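Local coordinates for protein S-adenosylmethionine-dependent methyltransferase (Clostridium acetobutylicum, PDB 1Y8C) that probably transfers methyl groups from S-adenosylmethionine to a substrate, at residues T106-S111 with I139-S144; D224-K229 with R237-V242; N143-L148 with A202-D207; K123-V128 with K210-G215; D40-A45 with W63-S68. One frame throughout, in Å; residues are numbered along the deposited sequence.

Interaction 1: residues T106-S111 with I139-S144; sequences TCCLDS and IFDINS
OD1 of D141 is gripped twice: the backbone N of D110 donates to its syn lone pair (2.8 Å from D110 N to D141 OD1, 154° at hydrogen), and NH1 of R237 forms a salt bridge. The other oxygen, OD2, takes the hydroxyl of Y226 and a weak bond from L109 N. D141 CG sits in the crowded position between N and carbonyl carbon (chi1 69°), which swings the carboxylate across to the type I' turn C108-S111 and fastens its backbone. D110 OD1 lies 4.5 Å from D141 OD1; the repulsion is probably offset by R237, shared by both aspartates, and by R15 on D110. Behind the turn the strands pair in parallel, C107 N donating to I139 O (3.0 Å) and D141 N to C107 O (3.2 Å). A water bridges C107 O and D141 O, donating to both. Side by side in the sheet, strands 104-107 and 136-143 are linked through helix 118-129, the beta-alpha-beta pattern of the Rossmann-like methyltransferase fold.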
# COMPACT_ATOMS: atom_id res chain seq x y z
N THR A 106 8.93 -0.89 -0.27
CA THR A 106 7.67 -0.31 -0.73
C THR A 106 6.50 -0.65 0.17
O THR A 106 6.44 -1.72 0.77
CB THR A 106 7.24 -0.76 -2.16
OG1 THR A 106 7.08 -2.18 -2.18
CG2 THR A 106 8.23 -0.32 -3.19
N CYS A 107 5.57 0.27 0.23
CA CYS A 107 4.36 0.07 1.01
C CYS A 107 3.34 0.95 0.32
O CYS A 107 3.26 2.16 0.56
CB CYS A 107 4.57 0.50 2.45
SG CYS A 107 3.15 0.15 3.46
N CYS A 108 2.56 0.32 -0.55
CA CYS A 108 1.57 1.02 -1.34
C CYS A 108 0.10 0.74 -0.98
O CYS A 108 -0.19 0.16 0.07
CB CYS A 108 1.82 0.68 -2.82
SG CYS A 108 3.59 0.84 -3.28
N LEU A 109 -0.81 1.19 -1.85
CA LEU A 109 -2.24 0.99 -1.67
C LEU A 109 -2.75 1.48 -0.33
O LEU A 109 -3.50 0.77 0.35
CB LEU A 109 -2.58 -0.49 -1.83
CG LEU A 109 -2.26 -1.09 -3.21
CD1 LEU A 109 -2.49 -2.59 -3.19
CD2 LEU A 109 -3.14 -0.41 -4.26
N ASP A 110 -2.36 2.69 0.03
CA ASP A 110 -2.76 3.32 1.28
C ASP A 110 -2.68 2.45 2.54
O ASP A 110 -3.43 2.67 3.49
CB ASP A 110 -4.17 3.96 1.17
CG ASP A 110 -5.18 3.09 0.41
OD1 ASP A 110 -5.11 3.03 -0.83
OD2 ASP A 110 -6.06 2.48 1.06
N SER A 111 -1.76 1.48 2.56
CA SER A 111 -1.64 0.63 3.75
C SER A 111 -1.26 1.43 4.99
O SER A 111 -1.73 1.16 6.08
CB SER A 111 -0.63 -0.48 3.52
OG SER A 111 -1.19 -1.47 2.67
N ILE A 139 9.65 3.89 -0.52
CA ILE A 139 8.51 4.47 -1.22
C ILE A 139 7.17 3.96 -0.68
O ILE A 139 6.94 2.76 -0.59
CB ILE A 139 8.62 4.16 -2.74
CG1 ILE A 139 9.92 4.76 -3.29
CG2 ILE A 139 7.44 4.73 -3.48
CD1 ILE A 139 10.16 4.51 -4.76
N PHE A 140 6.29 4.89 -0.32
CA PHE A 140 4.97 4.52 0.20
C PHE A 140 3.96 5.60 -0.14
O PHE A 140 4.33 6.75 -0.39
CB PHE A 140 5.03 4.35 1.72
CG PHE A 140 5.18 5.64 2.48
CD1 PHE A 140 4.07 6.27 3.03
CD2 PHE A 140 6.43 6.22 2.66
CE1 PHE A 140 4.21 7.46 3.76
CE2 PHE A 140 6.58 7.42 3.40
CZ PHE A 140 5.47 8.03 3.94
N ASP A 141 2.68 5.24 -0.16
CA ASP A 141 1.66 6.24 -0.45
C ASP A 141 0.59 6.23 0.60
O ASP A 141 0.46 5.29 1.37
CB ASP A 141 1.01 5.98 -1.82
CG ASP A 141 0.17 4.73 -1.83
OD1 ASP A 141 -0.91 4.71 -1.20
OD2 ASP A 141 0.59 3.75 -2.49
N ILE A 142 -0.19 7.31 0.62
CA ILE A 142 -1.28 7.42 1.57
C ILE A 142 -2.44 8.12 0.89
O ILE A 142 -2.27 8.79 -0.13
CB ILE A 142 -0.89 8.25 2.80
CG1 ILE A 142 -0.70 9.72 2.39
CG2 ILE A 142 0.37 7.68 3.43
CD1 ILE A 142 -0.50 10.66 3.56
N ASN A 143 -3.63 7.93 1.45
CA ASN A 143 -4.79 8.61 0.92
C ASN A 143 -4.65 9.95 1.60
O ASN A 143 -4.29 10.03 2.78
CB ASN A 143 -6.09 7.92 1.32
CG ASN A 143 -6.48 6.81 0.35
OD1 ASN A 143 -6.36 6.96 -0.86
ND2 ASN A 143 -6.96 5.70 0.89
N SER A 144 -4.89 11.01 0.84
CA SER A 144 -4.76 12.36 1.35
C SER A 144 -5.83 12.67 2.38
O SER A 144 -6.87 12.01 2.44
CB SER A 144 -4.87 13.36 0.22
OG SER A 144 -6.18 13.34 -0.30
O HOH W 1 1.00 2.91 2.17

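Interaction 2: residues D224-K229 with R237-V242; sequences DCYSNK and RITYLV
With Y226 CG anti to its carbonyl carbon (chi1 -61°) and T239 OG1 likewise (chi1 -66°), the threonine side chain lies against the tyrosine ring, crossing it at about a right angle. This is the antiparallel end of the class I methyltransferase sheet, where strand 237-244 slots between 136-143 and 217-224. T239 OG1 sits over one face of the ring near its rim, 3.0 Å from Y226 CD1, while T239 CG2 stands over the centroid at 4.0 Å as a CH-pi contact. The same hydroxyl oxygen accepts from Y226 N (3.1 Å to T239 OG1), so one residue holds both the backbone and the ring of Y226. W23 stacks on the tyrosine. D224 faces I238 as a non-hydrogen-bonded pair; beyond it C225 and Y226 take positive phi values and the chain leaves the strand, after a last short bond from C225 N to R237 O (2.6 Å). C225 SG, anti to its N, packs on R237 CD at 3.7 Å, at the edge of the guanidinium, which makes salt bridges to D141, D110 and D17. D224 OD2 bonds T235, while a water donates to D224 OD1 and accepts from R237 N, at 2.9 Å from each.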
# COMPACT_ATOMS: atom_id res chain seq x y z
N ASP A 224 2.27 13.56 -6.63
CA ASP A 224 0.87 13.19 -6.74
C ASP A 224 0.69 11.84 -7.40
O ASP A 224 1.05 11.64 -8.56
CB ASP A 224 0.11 14.24 -7.55
CG ASP A 224 -1.39 14.03 -7.51
OD1 ASP A 224 -1.86 12.90 -7.77
OD2 ASP A 224 -2.12 15.02 -7.25
N CYS A 225 0.13 10.91 -6.64
CA CYS A 225 -0.15 9.57 -7.11
C CYS A 225 0.80 8.99 -8.16
O CYS A 225 0.44 8.88 -9.34
CB CYS A 225 -1.57 9.51 -7.62
SG CYS A 225 -2.17 7.84 -7.90
N TYR A 226 1.99 8.62 -7.72
CA TYR A 226 3.03 8.01 -8.56
C TYR A 226 3.30 8.66 -9.92
O TYR A 226 3.16 8.03 -10.97
CB TYR A 226 2.73 6.51 -8.73
CG TYR A 226 2.72 5.74 -7.43
CD1 TYR A 226 1.59 5.74 -6.60
CD2 TYR A 226 3.85 5.04 -6.99
CE1 TYR A 226 1.59 5.08 -5.37
CE2 TYR A 226 3.87 4.39 -5.76
CZ TYR A 226 2.74 4.41 -4.95
OH TYR A 226 2.79 3.79 -3.71
N SER A 227 3.71 9.91 -9.90
CA SER A 227 4.02 10.64 -11.12
C SER A 227 4.81 11.86 -10.71
O SER A 227 4.90 12.19 -9.52
CB SER A 227 2.73 11.07 -11.83
OG SER A 227 2.10 12.13 -11.13
N ASN A 228 5.38 12.55 -11.69
CA ASN A 228 6.16 13.74 -11.42
C ASN A 228 5.29 14.91 -10.97
O ASN A 228 5.80 15.86 -10.40
CB ASN A 228 6.94 14.15 -12.67
CG ASN A 228 8.02 13.16 -13.03
OD1 ASN A 228 8.41 13.06 -14.20
ND2 ASN A 228 8.53 12.44 -12.03
N LYS A 229 3.99 14.84 -11.23
CA LYS A 229 3.11 15.93 -10.83
C LYS A 229 3.28 16.26 -9.35
O LYS A 229 3.49 15.37 -8.52
CB LYS A 229 1.65 15.59 -11.10
CG LYS A 229 1.30 15.33 -12.56
CD LYS A 229 -0.20 15.07 -12.72
CE LYS A 229 -0.63 13.74 -12.07
NZ LYS A 229 -2.11 13.60 -11.97
N ARG A 237 -4.09 11.05 -3.63
CA ARG A 237 -3.12 10.04 -3.23
C ARG A 237 -1.70 10.60 -3.30
O ARG A 237 -1.21 10.94 -4.37
CB ARG A 237 -3.23 8.79 -4.12
CG ARG A 237 -2.34 7.65 -3.66
CD ARG A 237 -2.48 6.39 -4.52
NE ARG A 237 -3.81 5.79 -4.45
CZ ARG A 237 -4.24 5.01 -3.46
NH1 ARG A 237 -3.46 4.70 -2.44
NH2 ARG A 237 -5.48 4.51 -3.50
N ILE A 238 -1.05 10.68 -2.16
CA ILE A 238 0.29 11.21 -2.10
C ILE A 238 1.37 10.14 -2.04
O ILE A 238 1.32 9.24 -1.20
CB ILE A 238 0.43 12.16 -0.88
CG1 ILE A 238 -0.53 13.34 -1.05
CG2 ILE A 238 1.88 12.60 -0.75
CD1 ILE A 238 -0.66 14.27 0.14
N THR A 239 2.34 10.23 -2.94
CA THR A 239 3.42 9.26 -2.93
C THR A 239 4.70 9.87 -2.39
O THR A 239 5.24 10.81 -2.97
CB THR A 239 3.70 8.69 -4.32
OG1 THR A 239 2.57 7.93 -4.77
CG2 THR A 239 4.93 7.79 -4.27
N TYR A 240 5.17 9.36 -1.26
CA TYR A 240 6.39 9.84 -0.65
C TYR A 240 7.58 8.97 -1.04
O TYR A 240 7.46 7.75 -1.23
CB TYR A 240 6.30 9.81 0.88
CG TYR A 240 5.53 10.94 1.51
CD1 TYR A 240 4.15 10.84 1.73
CD2 TYR A 240 6.18 12.10 1.92
CE1 TYR A 240 3.44 11.86 2.36
CE2 TYR A 240 5.48 13.13 2.55
CZ TYR A 240 4.11 13.00 2.76
OH TYR A 240 3.44 14.01 3.40
N LEU A 241 8.73 9.62 -1.16
CA LEU A 241 9.97 8.95 -1.50
C LEU A 241 11.00 9.43 -0.48
O LEU A 241 11.38 10.60 -0.48
CB LEU A 241 10.39 9.34 -2.90
CG LEU A 241 11.11 8.19 -3.58
CD1 LEU A 241 10.51 8.00 -4.97
CD2 LEU A 241 12.61 8.46 -3.64
N VAL A 242 11.45 8.53 0.39
CA VAL A 242 12.41 8.89 1.42
C VAL A 242 13.63 7.96 1.48
O VAL A 242 13.67 6.91 0.84
CB VAL A 242 11.73 8.91 2.81
CG1 VAL A 242 10.36 9.56 2.70
CG2 VAL A 242 11.61 7.49 3.36
O HOH W 2 -4.16 11.81 -6.41

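Interaction 3: residues N143-L148 with A202-D207; sequences NSYYKL and AYKEED. With SO4 (sulfate ion), chain B.
A202 leads off, its CB directed at the start of helix 145-152 and lodged between Y145 and L148. The contact joins the helix following strand 136-143 to the loop leading from strand 191-201 into helix 205-214; S144 and K204 are the N-caps of the two helices. The A202 methyl lies 3.4 Å from Y145 CD1 and 3.8 Å from L148 CD1. A202 O meets the tyrosine ring in its plane, at the edge, 3.0 Å from CD1. Y203 contributes only backbone here, its O 3.8 Å from Y145 CB. K204 runs extended alongside Y145, pointing the same way, with CE over the centre of the ring face (4.1 Å to the centroid); NZ, farther out, adds at most a weak cation-pi attraction. Y145 CG, anti to the backbone N (chi1 -174°), places the ring between A202 and K204, and its OH is hydrogen-bonded to D175. A sulfate, probably from the crystallisation liquor, takes a bond from E206 N (3.0 Å to sulfate O2).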
# COMPACT_ATOMS: atom_id res chain seq x y z
N ASN A 143 -3.63 7.93 1.45
CA ASN A 143 -4.79 8.61 0.92
C ASN A 143 -4.65 9.95 1.60
O ASN A 143 -4.29 10.03 2.78
CB ASN A 143 -6.09 7.92 1.32
CG ASN A 143 -6.48 6.81 0.35
OD1 ASN A 143 -6.36 6.96 -0.86
ND2 ASN A 143 -6.96 5.70 0.89
N SER A 144 -4.89 11.01 0.84
CA SER A 144 -4.76 12.36 1.35
C SER A 144 -5.83 12.67 2.38
O SER A 144 -6.87 12.01 2.44
CB SER A 144 -4.87 13.36 0.22
OG SER A 144 -6.18 13.34 -0.30
N TYR A 145 -5.56 13.67 3.20
CA TYR A 145 -6.50 14.07 4.23
C TYR A 145 -7.80 14.53 3.58
O TYR A 145 -8.88 14.32 4.12
CB TYR A 145 -5.92 15.21 5.06
CG TYR A 145 -6.78 15.58 6.23
CD1 TYR A 145 -6.60 14.96 7.48
CD2 TYR A 145 -7.80 16.51 6.09
CE1 TYR A 145 -7.44 15.25 8.55
CE2 TYR A 145 -8.64 16.81 7.15
CZ TYR A 145 -8.46 16.18 8.37
OH TYR A 145 -9.30 16.49 9.42
N TYR A 146 -7.69 15.16 2.41
CA TYR A 146 -8.87 15.66 1.73
C TYR A 146 -9.72 14.52 1.19
O TYR A 146 -10.94 14.59 1.22
CB TYR A 146 -8.46 16.57 0.58
CG TYR A 146 -9.62 17.19 -0.15
CD1 TYR A 146 -10.32 18.28 0.39
CD2 TYR A 146 -10.02 16.70 -1.40
CE1 TYR A 146 -11.38 18.87 -0.31
CE2 TYR A 146 -11.07 17.27 -2.09
CZ TYR A 146 -11.74 18.35 -1.55
OH TYR A 146 -12.75 18.92 -2.27
N LYS A 147 -9.06 13.48 0.71
CA LYS A 147 -9.74 12.33 0.14
C LYS A 147 -10.59 11.60 1.19
O LYS A 147 -11.74 11.27 0.93
CB LYS A 147 -8.70 11.38 -0.45
CG LYS A 147 -9.21 10.45 -1.51
CD LYS A 147 -9.71 9.16 -0.91
CE LYS A 147 -9.90 8.12 -2.00
NZ LYS A 147 -10.81 8.62 -3.06
N LEU A 148 -10.03 11.37 2.37
CA LEU A 148 -10.77 10.67 3.39
C LEU A 148 -11.82 11.53 4.08
O LEU A 148 -12.93 11.06 4.38
CB LEU A 148 -9.81 10.11 4.44
CG LEU A 148 -8.67 9.26 3.89
CD1 LEU A 148 -7.75 8.87 5.03
CD2 LEU A 148 -9.23 8.01 3.18
N ALA A 202 -6.94 9.86 8.70
CA ALA A 202 -6.62 10.92 7.77
C ALA A 202 -5.47 11.75 8.33
O ALA A 202 -5.67 12.64 9.15
CB ALA A 202 -7.84 11.79 7.53
N TYR A 203 -4.26 11.44 7.87
CA TYR A 203 -3.06 12.14 8.31
C TYR A 203 -2.75 13.35 7.44
O TYR A 203 -2.87 13.29 6.21
CB TYR A 203 -1.86 11.19 8.28
CG TYR A 203 -1.83 10.16 9.38
CD1 TYR A 203 -1.91 8.79 9.08
CD2 TYR A 203 -1.69 10.53 10.71
CE1 TYR A 203 -1.85 7.84 10.08
CE2 TYR A 203 -1.62 9.58 11.73
CZ TYR A 203 -1.70 8.24 11.41
OH TYR A 203 -1.64 7.30 12.41
N LYS A 204 -2.35 14.44 8.07
CA LYS A 204 -2.00 15.65 7.33
C LYS A 204 -0.53 15.57 6.94
O LYS A 204 0.29 15.06 7.70
CB LYS A 204 -2.25 16.89 8.19
CG LYS A 204 -3.71 17.12 8.49
CD LYS A 204 -3.94 18.47 9.16
CE LYS A 204 -5.42 18.78 9.29
NZ LYS A 204 -5.63 20.12 9.91
N GLU A 205 -0.19 16.07 5.76
CA GLU A 205 1.18 16.04 5.28
C GLU A 205 2.15 16.59 6.31
O GLU A 205 3.30 16.15 6.42
CB GLU A 205 1.30 16.83 4.00
CG GLU A 205 0.44 16.28 2.92
CD GLU A 205 0.38 17.19 1.72
OE1 GLU A 205 1.40 17.28 0.99
OE2 GLU A 205 -0.69 17.81 1.51
N GLU A 206 1.68 17.56 7.07
CA GLU A 206 2.48 18.19 8.11
C GLU A 206 2.80 17.15 9.18
O GLU A 206 3.93 17.07 9.66
CB GLU A 206 1.69 19.34 8.72
CG GLU A 206 2.48 20.22 9.66
CD GLU A 206 1.59 21.24 10.36
OE1 GLU A 206 2.14 22.10 11.10
OE2 GLU A 206 0.35 21.19 10.18
N ASP A 207 1.81 16.34 9.54
CA ASP A 207 1.97 15.29 10.54
C ASP A 207 2.87 14.17 10.03
O ASP A 207 3.67 13.62 10.78
CB ASP A 207 0.62 14.69 10.91
CG ASP A 207 -0.30 15.69 11.57
OD1 ASP A 207 -1.54 15.46 11.51
OD2 ASP A 207 0.21 16.68 12.15
S SO4 B . -1.65 19.90 5.50
O1 SO4 B . -1.30 20.03 4.07
O2 SO4 B . -0.43 19.61 6.28
O3 SO4 B . -2.24 21.17 5.98
O4 SO4 B . -2.63 18.81 5.67

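Interaction 4: residues K123-V128 with K210-G215; sequences KYFKAV and KYLKHG
A CH-pi contact comes first: L212 CD2 stands almost exactly above the centre of the F125 ring, 3.6 Å from the centroid and 5° off the normal, so that one methyl touches nearly the whole ring at about equal range. F125 CG is anti to its carbonyl carbon (chi1 -74°), which sends the ring from helix 118-129 toward helix 205-214. Apolar packing at the rim comes next. Y211 CB lies in the plane of the F125 ring, 3.8 Å from CE1; the tyrosine ring itself leads off to S118, L121 and K122 on the helix of F125. Backbone closeness makes up the third kind. Y211 O, a polar backbone atom, lies 3.4 Å from F125 CD1. G215, past the end of its helix and with no side chain, lets its CA lie 4.5 Å from K126 CA. Its N donates to L212 O at 2.6 Å, within its own helix end. Both helices pack on the sheet face bearing C107 and F140. Since methyl, methylene and aromatic carbon do most of the work, the fit between them probably rests mainly on shape and burial of apolar surface rather than on directed bonds.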
# COMPACT_ATOMS: atom_id res chain seq x y z
N LYS A 123 6.57 3.92 15.23
CA LYS A 123 7.29 2.66 15.33
C LYS A 123 7.53 2.13 13.92
O LYS A 123 8.61 1.64 13.59
CB LYS A 123 6.49 1.67 16.17
CG LYS A 123 6.39 2.08 17.63
CD LYS A 123 5.55 1.13 18.49
CE LYS A 123 6.18 -0.26 18.67
NZ LYS A 123 6.09 -1.15 17.48
N TYR A 124 6.50 2.25 13.10
CA TYR A 124 6.53 1.83 11.71
C TYR A 124 7.68 2.51 10.95
O TYR A 124 8.56 1.84 10.42
CB TYR A 124 5.18 2.16 11.08
CG TYR A 124 5.11 2.11 9.58
CD1 TYR A 124 5.18 0.90 8.90
CD2 TYR A 124 4.90 3.27 8.84
CE1 TYR A 124 5.03 0.85 7.52
CE2 TYR A 124 4.75 3.24 7.47
CZ TYR A 124 4.81 2.02 6.81
OH TYR A 124 4.62 2.00 5.45
N PHE A 125 7.69 3.84 10.91
CA PHE A 125 8.75 4.56 10.22
C PHE A 125 10.10 4.18 10.78
O PHE A 125 11.07 4.03 10.03
CB PHE A 125 8.56 6.08 10.32
CG PHE A 125 7.44 6.61 9.46
CD1 PHE A 125 6.71 7.73 9.85
CD2 PHE A 125 7.11 5.99 8.25
CE1 PHE A 125 5.67 8.20 9.07
CE2 PHE A 125 6.07 6.46 7.47
CZ PHE A 125 5.35 7.57 7.88
N LYS A 126 10.18 4.04 12.10
CA LYS A 126 11.44 3.66 12.72
C LYS A 126 11.80 2.24 12.25
O LYS A 126 12.94 1.98 11.87
CB LYS A 126 11.34 3.71 14.25
CG LYS A 126 12.64 3.33 14.94
CD LYS A 126 12.55 3.37 16.46
CE LYS A 126 13.72 2.60 17.11
NZ LYS A 126 15.09 3.06 16.65
N ALA A 127 10.81 1.35 12.24
CA ALA A 127 11.02 -0.03 11.81
C ALA A 127 11.60 -0.06 10.41
O ALA A 127 12.55 -0.79 10.12
CB ALA A 127 9.71 -0.80 11.84
N VAL A 128 11.01 0.75 9.55
CA VAL A 128 11.43 0.86 8.16
C VAL A 128 12.90 1.28 8.05
O VAL A 128 13.71 0.57 7.44
CB VAL A 128 10.50 1.85 7.43
CG1 VAL A 128 10.94 2.06 6.00
CG2 VAL A 128 9.08 1.32 7.48
N LYS A 210 6.47 15.30 9.99
CA LYS A 210 7.02 15.31 11.34
C LYS A 210 7.35 13.87 11.78
O LYS A 210 8.46 13.60 12.22
CB LYS A 210 6.02 15.95 12.32
CG LYS A 210 6.62 16.24 13.70
CD LYS A 210 5.65 16.98 14.64
CE LYS A 210 4.57 16.06 15.22
NZ LYS A 210 5.12 15.03 16.18
N TYR A 211 6.39 12.96 11.65
CA TYR A 211 6.59 11.57 12.02
C TYR A 211 7.72 10.92 11.24
O TYR A 211 8.39 10.03 11.74
CB TYR A 211 5.30 10.78 11.81
CG TYR A 211 4.13 11.26 12.64
CD1 TYR A 211 2.82 10.91 12.32
CD2 TYR A 211 4.34 12.06 13.77
CE1 TYR A 211 1.74 11.35 13.09
CE2 TYR A 211 3.27 12.50 14.55
CZ TYR A 211 1.97 12.14 14.21
OH TYR A 211 0.92 12.55 15.01
N LEU A 212 7.93 11.37 10.01
CA LEU A 212 9.01 10.82 9.21
C LEU A 212 10.34 11.20 9.84
O LEU A 212 11.17 10.34 10.10
CB LEU A 212 8.97 11.37 7.78
CG LEU A 212 8.09 10.64 6.78
CD1 LEU A 212 8.17 11.34 5.44
CD2 LEU A 212 8.54 9.19 6.65
N LYS A 213 10.52 12.49 10.09
CA LYS A 213 11.75 13.00 10.70
C LYS A 213 12.04 12.25 11.99
O LYS A 213 13.19 11.95 12.31
CB LYS A 213 11.62 14.49 10.99
CG LYS A 213 11.75 15.40 9.76
CD LYS A 213 13.20 15.50 9.30
CE LYS A 213 13.41 16.64 8.31
NZ LYS A 213 14.86 16.90 8.10
N HIS A 214 10.98 11.94 12.72
CA HIS A 214 11.11 11.22 13.97
C HIS A 214 11.79 9.87 13.70
O HIS A 214 12.53 9.36 14.53
CB HIS A 214 9.72 11.02 14.58
CG HIS A 214 9.71 10.30 15.89
ND1 HIS A 214 9.93 8.94 15.99
CD2 HIS A 214 9.50 10.74 17.15
CE1 HIS A 214 9.85 8.58 17.26
NE2 HIS A 214 9.60 9.66 17.99
N GLY A 215 11.54 9.32 12.51
CA GLY A 215 12.14 8.05 12.13
C GLY A 215 13.48 8.24 11.46
O GLY A 215 13.98 7.34 10.78

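Interaction 5: residues D40-A45 with W63-S68; sequences DYLDLA and WAVDLS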
# COMPACT_ATOMS: atom_id res chain seq x y z
N ASP A 40 18.51 -5.98 -3.05
CA ASP A 40 17.45 -6.40 -2.14
C ASP A 40 16.21 -5.53 -2.08
O ASP A 40 16.27 -4.32 -1.85
CB ASP A 40 18.05 -6.59 -0.75
CG ASP A 40 19.13 -7.65 -0.74
OD1 ASP A 40 18.80 -8.85 -0.90
OD2 ASP A 40 20.33 -7.28 -0.59
N TYR A 41 15.07 -6.19 -2.27
CA TYR A 41 13.76 -5.56 -2.29
C TYR A 41 12.75 -6.13 -1.28
O TYR A 41 12.52 -7.34 -1.22
CB TYR A 41 13.16 -5.67 -3.70
CG TYR A 41 11.69 -5.31 -3.78
CD1 TYR A 41 11.23 -4.07 -3.33
CD2 TYR A 41 10.75 -6.22 -4.29
CE1 TYR A 41 9.88 -3.72 -3.40
CE2 TYR A 41 9.40 -5.89 -4.37
CZ TYR A 41 8.97 -4.63 -3.92
OH TYR A 41 7.64 -4.29 -3.98
N LEU A 42 12.15 -5.24 -0.50
CA LEU A 42 11.15 -5.59 0.49
C LEU A 42 9.84 -4.84 0.24
O LEU A 42 9.80 -3.60 0.18
CB LEU A 42 11.63 -5.24 1.90
CG LEU A 42 10.58 -5.32 3.02
CD1 LEU A 42 10.32 -6.77 3.37
CD2 LEU A 42 11.05 -4.55 4.24
N ASP A 43 8.76 -5.59 0.10
CA ASP A 43 7.47 -4.98 -0.10
C ASP A 43 6.60 -5.28 1.12
O ASP A 43 6.27 -6.44 1.38
CB ASP A 43 6.83 -5.53 -1.37
CG ASP A 43 5.48 -4.93 -1.63
OD1 ASP A 43 5.25 -3.78 -1.19
OD2 ASP A 43 4.64 -5.60 -2.28
N LEU A 44 6.28 -4.24 1.88
CA LEU A 44 5.45 -4.36 3.09
C LEU A 44 3.99 -4.25 2.69
O LEU A 44 3.63 -3.37 1.92
CB LEU A 44 5.74 -3.23 4.06
CG LEU A 44 7.16 -3.09 4.59
CD1 LEU A 44 7.33 -1.72 5.22
CD2 LEU A 44 7.42 -4.20 5.59
N ALA A 45 3.15 -5.11 3.24
CA ALA A 45 1.73 -5.07 2.91
C ALA A 45 1.61 -5.44 1.43
O ALA A 45 0.92 -4.76 0.66
CB ALA A 45 1.17 -3.67 3.14
N TRP A 63 11.61 -9.86 -0.47
CA TRP A 63 10.88 -10.24 0.72
C TRP A 63 9.52 -9.55 0.65
O TRP A 63 9.43 -8.36 0.35
CB TRP A 63 11.60 -9.78 1.98
CG TRP A 63 12.72 -10.66 2.35
CD1 TRP A 63 13.94 -10.74 1.74
CD2 TRP A 63 12.74 -11.58 3.44
NE1 TRP A 63 14.73 -11.66 2.39
CE2 TRP A 63 14.02 -12.19 3.44
CE3 TRP A 63 11.81 -11.95 4.42
CZ2 TRP A 63 14.39 -13.15 4.38
CZ3 TRP A 63 12.18 -12.91 5.36
CH2 TRP A 63 13.46 -13.50 5.33
N ALA A 64 8.47 -10.32 0.92
CA ALA A 64 7.11 -9.83 0.89
C ALA A 64 6.48 -10.10 2.25
O ALA A 64 6.46 -11.24 2.72
CB ALA A 64 6.33 -10.55 -0.20
N VAL A 65 5.96 -9.05 2.88
CA VAL A 65 5.35 -9.17 4.19
C VAL A 65 3.92 -8.65 4.19
O VAL A 65 3.63 -7.63 3.59
CB VAL A 65 6.15 -8.38 5.22
CG1 VAL A 65 5.55 -8.58 6.59
CG2 VAL A 65 7.60 -8.82 5.19
N ASP A 66 3.03 -9.37 4.86
CA ASP A 66 1.63 -8.97 4.95
C ASP A 66 1.03 -9.64 6.17
O ASP A 66 1.42 -10.74 6.53
CB ASP A 66 0.87 -9.37 3.69
CG ASP A 66 -0.46 -8.63 3.54
OD1 ASP A 66 -1.41 -8.91 4.31
OD2 ASP A 66 -0.55 -7.76 2.64
N LEU A 67 0.07 -8.98 6.79
CA LEU A 67 -0.57 -9.52 7.98
C LEU A 67 -1.57 -10.62 7.66
O LEU A 67 -1.79 -11.52 8.46
CB LEU A 67 -1.27 -8.40 8.73
CG LEU A 67 -1.89 -8.72 10.09
CD1 LEU A 67 -0.81 -9.10 11.11
CD2 LEU A 67 -2.65 -7.49 10.56
N SER A 68 -2.18 -10.55 6.48
CA SER A 68 -3.18 -11.53 6.08
C SER A 68 -2.62 -12.84 5.57
O SER A 68 -2.14 -12.93 4.44
CB SER A 68 -4.09 -10.95 5.01
OG SER A 68 -5.03 -11.92 4.57
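A45 is the odd residue, with a left-handed backbone (phi 65°, psi 48°) and a short but bent and weak bond from its N to V65 O (2.6 Å, 126° at hydrogen). It follows the last residue of strand 40-44, which runs beside strand 61-65 in the first beta-alpha-beta unit of the Rossmann-like fold. Before that point the pairing is regular and parallel: W63 N donates to Y41 O, D43 N to W63 O (2.9 Å) and V65 N to D43 O (3.0 Å), each nearly along the C=O axis. L42, W63, L44 and V65 share one face. L42 CG is anti to its N, carrying CD1 across to W63 CB (3.6 Å). On the face with A64, D43 splits its carboxylate between T106 and T52. D66 occupies the place where an acidic residue commonly binds the cofactor ribose in this family, a role consistent with its position; its OD2 accepts from G47 N. The anti lone pair of D66 OD1 receives S68 N at 2.8 Å, an Asx turn.

In the fold
Interactions 1, 2 and 5 belong to one mixed sheet. Parallel backbone bonds carry much of 1 and 5; interaction 2, an antiparallel pair at the end of strand 217-224, adds a side-chain acceptor and a CH-pi contact to a single backbone bond. The centre of interaction 1 lies about 4 Å from that of the chain; through the carboxylate of D141 it shares a charge network with interaction 2, while T106 joins it to interaction 5. Interactions 3 and 4 use opposite ends of helix 205-214 and lie farther out, centres about 15 and 17 Å from the chain centre, largely buried apolar and ring contacts edged by the exposed K204 and K126. F125 and L212 of interaction 4 reach F140 of interaction 1.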